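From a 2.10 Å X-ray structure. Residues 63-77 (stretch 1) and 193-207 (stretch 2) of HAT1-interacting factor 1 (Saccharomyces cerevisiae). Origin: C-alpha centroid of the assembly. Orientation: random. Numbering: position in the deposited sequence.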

# COMPACT_ATOMS: atom_id res chain seq x y z
N LEU A 63 8.06 -12.12 -1.09
CA LEU A 63 8.61 -12.52 0.21
C LEU A 63 8.50 -11.37 1.21
O LEU A 63 8.19 -11.59 2.38
CB LEU A 63 10.06 -12.97 0.10
CG LEU A 63 10.28 -14.32 -0.61
CD1 LEU A 63 11.72 -14.49 -1.00
CD2 LEU A 63 9.81 -15.48 0.25
N PHE A 64 8.73 -10.15 0.74
CA PHE A 64 8.64 -8.97 1.59
C PHE A 64 7.19 -8.59 1.87
O PHE A 64 6.82 -8.29 3.01
CB PHE A 64 9.43 -7.82 0.95
CG PHE A 64 10.92 -8.02 0.99
CD1 PHE A 64 11.67 -7.50 2.04
CD2 PHE A 64 11.58 -8.75 0.00
CE1 PHE A 64 13.05 -7.69 2.09
CE2 PHE A 64 12.95 -8.94 0.05
CZ PHE A 64 13.69 -8.41 1.09
N THR A 65 6.35 -8.64 0.84
CA THR A 65 4.95 -8.22 1.00
C THR A 65 4.13 -9.19 1.86
O THR A 65 3.36 -8.76 2.73
CB THR A 65 4.26 -7.97 -0.35
OG1 THR A 65 4.15 -9.20 -1.08
CG2 THR A 65 5.06 -6.95 -1.16
N ILE A 66 4.31 -10.48 1.64
CA ILE A 66 3.69 -11.50 2.50
C ILE A 66 4.21 -11.38 3.93
O ILE A 66 3.41 -11.39 4.88
CB ILE A 66 3.93 -12.93 1.95
CG1 ILE A 66 3.22 -13.09 0.60
CG2 ILE A 66 3.43 -13.97 2.93
CD1 ILE A 66 3.73 -14.25 -0.20
N PHE A 67 5.53 -11.23 4.09
CA PHE A 67 6.15 -11.07 5.41
C PHE A 67 5.52 -9.86 6.12
O PHE A 67 5.14 -9.95 7.29
CB PHE A 67 7.67 -10.88 5.23
CG PHE A 67 8.52 -11.11 6.48
CD1 PHE A 67 7.98 -11.22 7.77
CD2 PHE A 67 9.90 -11.16 6.35
CE1 PHE A 67 8.82 -11.40 8.87
CE2 PHE A 67 10.74 -11.34 7.45
CZ PHE A 67 10.19 -11.46 8.70
N ALA A 68 5.38 -8.75 5.41
CA ALA A 68 4.83 -7.53 5.98
C ALA A 68 3.38 -7.73 6.42
O ALA A 68 3.01 -7.36 7.53
CB ALA A 68 4.94 -6.38 5.00
N GLN A 69 2.56 -8.29 5.54
CA GLN A 69 1.17 -8.60 5.90
C GLN A 69 1.12 -9.49 7.13
O GLN A 69 0.37 -9.21 8.06
CB GLN A 69 0.45 -9.31 4.77
CG GLN A 69 0.23 -8.45 3.54
CD GLN A 69 -1.19 -8.56 3.01
OE1 GLN A 69 -1.41 -8.90 1.85
NE2 GLN A 69 -2.17 -8.27 3.87
N ALA A 70 1.93 -10.55 7.14
CA ALA A 70 1.92 -11.52 8.23
C ALA A 70 2.17 -10.83 9.56
O ALA A 70 1.41 -11.02 10.51
CB ALA A 70 2.96 -12.61 7.99
N VAL A 71 3.22 -10.02 9.60
CA VAL A 71 3.64 -9.37 10.83
C VAL A 71 2.65 -8.28 11.25
O VAL A 71 2.38 -8.10 12.43
CB VAL A 71 5.07 -8.82 10.71
CG1 VAL A 71 5.46 -8.05 11.93
CG2 VAL A 71 6.06 -9.98 10.48
N TYR A 72 2.11 -7.55 10.28
CA TYR A 72 1.06 -6.57 10.57
C TYR A 72 -0.11 -7.25 11.28
O TYR A 72 -0.55 -6.80 12.34
CB TYR A 72 0.59 -5.89 9.28
CG TYR A 72 -0.70 -5.10 9.42
CD1 TYR A 72 -0.82 -4.10 10.37
CD2 TYR A 72 -1.79 -5.35 8.58
CE1 TYR A 72 -2.00 -3.36 10.49
CE2 TYR A 72 -2.96 -4.63 8.70
CZ TYR A 72 -3.06 -3.63 9.65
OH TYR A 72 -4.23 -2.91 9.78
N ASN A 73 -0.60 -8.33 10.70
CA ASN A 73 -1.74 -9.06 11.27
C ASN A 73 -1.48 -9.70 12.63
O ASN A 73 -2.42 -9.91 13.40
CB ASN A 73 -2.26 -10.09 10.27
CG ASN A 73 -3.31 -9.52 9.35
OD1 ASN A 73 -4.40 -9.18 9.79
ND2 ASN A 73 -2.98 -9.40 8.06
N MET A 74 -0.22 -10.01 12.90
CA MET A 74 0.20 -10.49 14.22
C MET A 74 -0.01 -9.40 15.26
O MET A 74 -0.44 -9.68 16.38
CB MET A 74 1.68 -10.92 14.22
CG MET A 74 1.96 -12.30 13.64
SD MET A 74 3.73 -12.59 13.34
CE MET A 74 4.40 -12.42 14.99
N GLU A 75 0.31 -8.16 14.89
CA GLU A 75 0.18 -7.04 15.82
C GLU A 75 -1.30 -6.72 16.05
O GLU A 75 -1.71 -6.48 17.19
CB GLU A 75 0.92 -5.81 15.30
CG GLU A 75 0.98 -4.64 16.27
CD GLU A 75 1.62 -4.98 17.61
OE1 GLU A 75 2.58 -5.77 17.65
OE2 GLU A 75 1.16 -4.44 18.64
N VAL A 76 -2.09 -6.72 14.98
CA VAL A 76 -3.53 -6.53 15.08
C VAL A 76 -4.10 -7.53 16.09
O VAL A 76 -4.79 -7.14 17.03
CB VAL A 76 -4.24 -6.68 13.71
CG1 VAL A 76 -5.75 -6.81 13.89
CG2 VAL A 76 -3.92 -5.51 12.79
N GLN A 77 -3.79 -8.80 15.89
CA GLN A 77 -4.20 -9.88 16.81
C GLN A 77 -3.70 -9.68 18.24
O GLN A 77 -4.39 -10.05 19.18
CB GLN A 77 -3.73 -11.25 16.30
CG GLN A 77 -4.64 -11.89 15.26
CD GLN A 77 -4.33 -13.36 15.02
OE1 GLN A 77 -3.25 -13.84 15.38
NE2 GLN A 77 -5.27 -14.08 14.43
N GLY A 193 19.72 -11.24 8.70
CA GLY A 193 19.15 -10.82 9.98
C GLY A 193 17.67 -10.50 9.96
O GLY A 193 17.21 -9.66 10.73
N PHE A 194 16.92 -11.19 9.10
CA PHE A 194 15.46 -10.95 8.98
C PHE A 194 14.63 -11.32 10.20
O PHE A 194 13.46 -10.98 10.26
CB PHE A 194 14.90 -11.67 7.74
CG PHE A 194 15.32 -11.04 6.45
CD1 PHE A 194 14.55 -10.05 5.86
CD2 PHE A 194 16.50 -11.42 5.83
CE1 PHE A 194 14.93 -9.47 4.68
CE2 PHE A 194 16.89 -10.83 4.63
CZ PHE A 194 16.10 -9.86 4.06
N HIS A 195 15.24 -12.01 11.18
CA HIS A 195 14.60 -12.26 12.46
C HIS A 195 14.29 -10.95 13.20
O HIS A 195 13.46 -10.94 14.10
CB HIS A 195 15.47 -13.17 13.34
CG HIS A 195 16.56 -12.45 14.08
ND1 HIS A 195 17.85 -12.35 13.60
CD2 HIS A 195 16.55 -11.80 15.27
CE1 HIS A 195 18.59 -11.66 14.46
NE2 HIS A 195 17.82 -11.31 15.48
N ILE A 196 14.98 -9.87 12.84
CA ILE A 196 14.77 -8.55 13.44
C ILE A 196 13.32 -8.06 13.33
O ILE A 196 12.85 -7.31 14.18
CB ILE A 196 15.73 -7.48 12.81
CG1 ILE A 196 15.76 -6.20 13.66
CG2 ILE A 196 15.32 -7.15 11.38
N TYR A 197 12.61 -8.52 12.30
CA TYR A 197 11.24 -8.08 12.04
C TYR A 197 10.18 -8.75 12.92
O TYR A 197 8.99 -8.42 12.83
CB TYR A 197 10.90 -8.23 10.55
CG TYR A 197 11.80 -7.39 9.66
CD1 TYR A 197 11.82 -6.01 9.77
CD2 TYR A 197 12.62 -7.97 8.71
CE1 TYR A 197 12.65 -5.23 8.98
CE2 TYR A 197 13.45 -7.21 7.91
CZ TYR A 197 13.46 -5.84 8.04
OH TYR A 197 14.27 -5.06 7.25
N PHE A 198 10.60 -9.68 13.78
CA PHE A 198 9.73 -10.20 14.84
C PHE A 198 9.91 -9.42 16.15
O PHE A 198 9.17 -9.64 17.10
CB PHE A 198 9.98 -11.69 15.06
CG PHE A 198 9.57 -12.55 13.89
CD1 PHE A 198 8.23 -12.76 13.60
CD2 PHE A 198 10.52 -13.14 13.07
CE1 PHE A 198 7.86 -13.56 12.52
CE2 PHE A 198 10.15 -13.92 11.99
CZ PHE A 198 8.82 -14.14 11.72
N GLU A 199 10.88 -8.51 16.18
CA GLU A 199 11.27 -7.81 17.41
C GLU A 199 10.71 -6.40 17.42
O GLU A 199 10.43 -5.82 16.37
CB GLU A 199 12.79 -7.70 17.53
CG GLU A 199 13.61 -8.84 16.92
CD GLU A 199 13.94 -9.95 17.90
OE1 GLU A 199 15.05 -10.51 17.77
OE2 GLU A 199 13.11 -10.25 18.79
N ASN A 200 10.57 -5.85 18.63
CA ASN A 200 10.20 -4.44 18.81
C ASN A 200 8.87 -4.08 18.13
O ASN A 200 7.87 -4.77 18.32
CB ASN A 200 11.34 -3.54 18.34
CG ASN A 200 12.68 -3.98 18.86
OD1 ASN A 200 12.93 -3.99 20.07
ND2 ASN A 200 13.56 -4.36 17.94
N ASP A 201 8.87 -3.02 17.32
CA ASP A 201 7.64 -2.47 16.78
C ASP A 201 7.30 -3.16 15.46
O ASP A 201 7.96 -2.92 14.45
CB ASP A 201 7.80 -0.96 16.60
CG ASP A 201 6.52 -0.29 16.15
OD1 ASP A 201 5.89 -0.76 15.19
OD2 ASP A 201 6.15 0.73 16.77
N LEU A 202 6.27 -4.00 15.48
CA LEU A 202 5.88 -4.79 14.32
C LEU A 202 5.30 -3.93 13.19
O LEU A 202 5.53 -4.22 12.01
CB LEU A 202 4.89 -5.89 14.73
CG LEU A 202 5.43 -6.94 15.70
CD1 LEU A 202 4.35 -7.91 16.13
CD2 LEU A 202 6.60 -7.70 15.09
N TYR A 203 4.55 -2.89 13.54
CA TYR A 203 4.07 -1.93 12.53
C TYR A 203 5.26 -1.34 11.78
O TYR A 203 5.28 -1.34 10.54
CB TYR A 203 3.25 -0.80 13.17
CG TYR A 203 1.91 -1.21 13.76
CD1 TYR A 203 1.05 -2.05 13.06
CD2 TYR A 203 1.50 -0.76 15.01
CE1 TYR A 203 -0.19 -2.42 13.59
CE2 TYR A 203 0.27 -1.13 15.55
CZ TYR A 203 -0.57 -1.96 14.83
OH TYR A 203 -1.78 -2.34 15.34
N GLU A 204 6.25 -0.85 12.52
CA GLU A 204 7.44 -0.29 11.94
C GLU A 204 8.11 -1.33 11.04
O GLU A 204 8.52 -1.03 9.92
CB GLU A 204 8.40 0.16 13.04
CG GLU A 204 9.70 0.81 12.54
CD GLU A 204 10.72 1.07 13.64
OE1 GLU A 204 10.58 0.52 14.76
OE2 GLU A 204 11.68 1.82 13.39
N ASN A 205 8.21 -2.55 11.56
CA ASN A 205 8.83 -3.67 10.82
C ASN A 205 8.14 -3.95 9.49
O ASN A 205 8.79 -4.06 8.46
CB ASN A 205 8.84 -4.93 11.69
CG ASN A 205 9.71 -4.78 12.94
OD1 ASN A 205 10.45 -3.80 13.09
ND2 ASN A 205 9.61 -5.74 13.84
N ALA A 206 6.82 -4.05 9.53
CA ALA A 206 6.03 -4.31 8.31
C ALA A 206 6.27 -3.22 7.25
O ALA A 206 6.47 -3.52 6.06
CB ALA A 206 4.57 -4.40 8.65
N LEU A 207 6.27 -1.97 7.70
CA LEU A 207 6.53 -0.82 6.82
C LEU A 207 7.92 -0.87 6.17
O LEU A 207 8.06 -0.56 4.99
CB LEU A 207 6.38 0.50 7.60
CG LEU A 207 4.95 0.92 7.88
CD1 LEU A 207 4.93 2.21 8.70
CD2 LEU A 207 4.18 1.08 6.55

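What fills the apolar centre? Val-71 and Leu-202, both buried, point toward each other's stretch, and Val-71 CG1 packs 3.4 Å from Leu-202 CD2. Beside them Phe-67, with chi1 t, swings its ring into the 3-10 segment: its CZ lies 3.8 Å from Tyr-197 CB and its CE1 4.0 Å from Phe-198 CZ. The edge of Tyr-197 is directed at the Phe-67 face, offset, with the planes at 87°. The Phe-67 CA-to-CB bond points sideways, but its ring reaches far enough to touch both residues.

How do the helices come so near? They run almost antiparallel, at 166°, with axes that approach to 8.4 Å. Two alanines meet here, Ala-68 CB lying 4.2 Å from Ala-206 CB and 3.4 Å from Ala-206 O; side chains this small leave the backbones close.

What extends the contact outward? Phe-64 also starts sideways, but its length brings CE1 to 3.7 Å from Phe-194 CE1. Met-74's long, flexible, apolar chain lets its CE sit 4.1 Å from Phe-198 CD1, at the ring's edge.

What happens at the polar edge? Glu-75 lays its aliphatic part over Tyr-203, with CG 3.6 Å from the ring centroid, a CH-pi contact. No hydrogen bond crosses between the stretches. Polar groups instead brace stretch 2 itself: Asn-205 ND2 donates to Glu-199 O at 2.7 Å, and Asp-201 OD1 caps the helix by accepting from Glu-204 N at 2.7 Å.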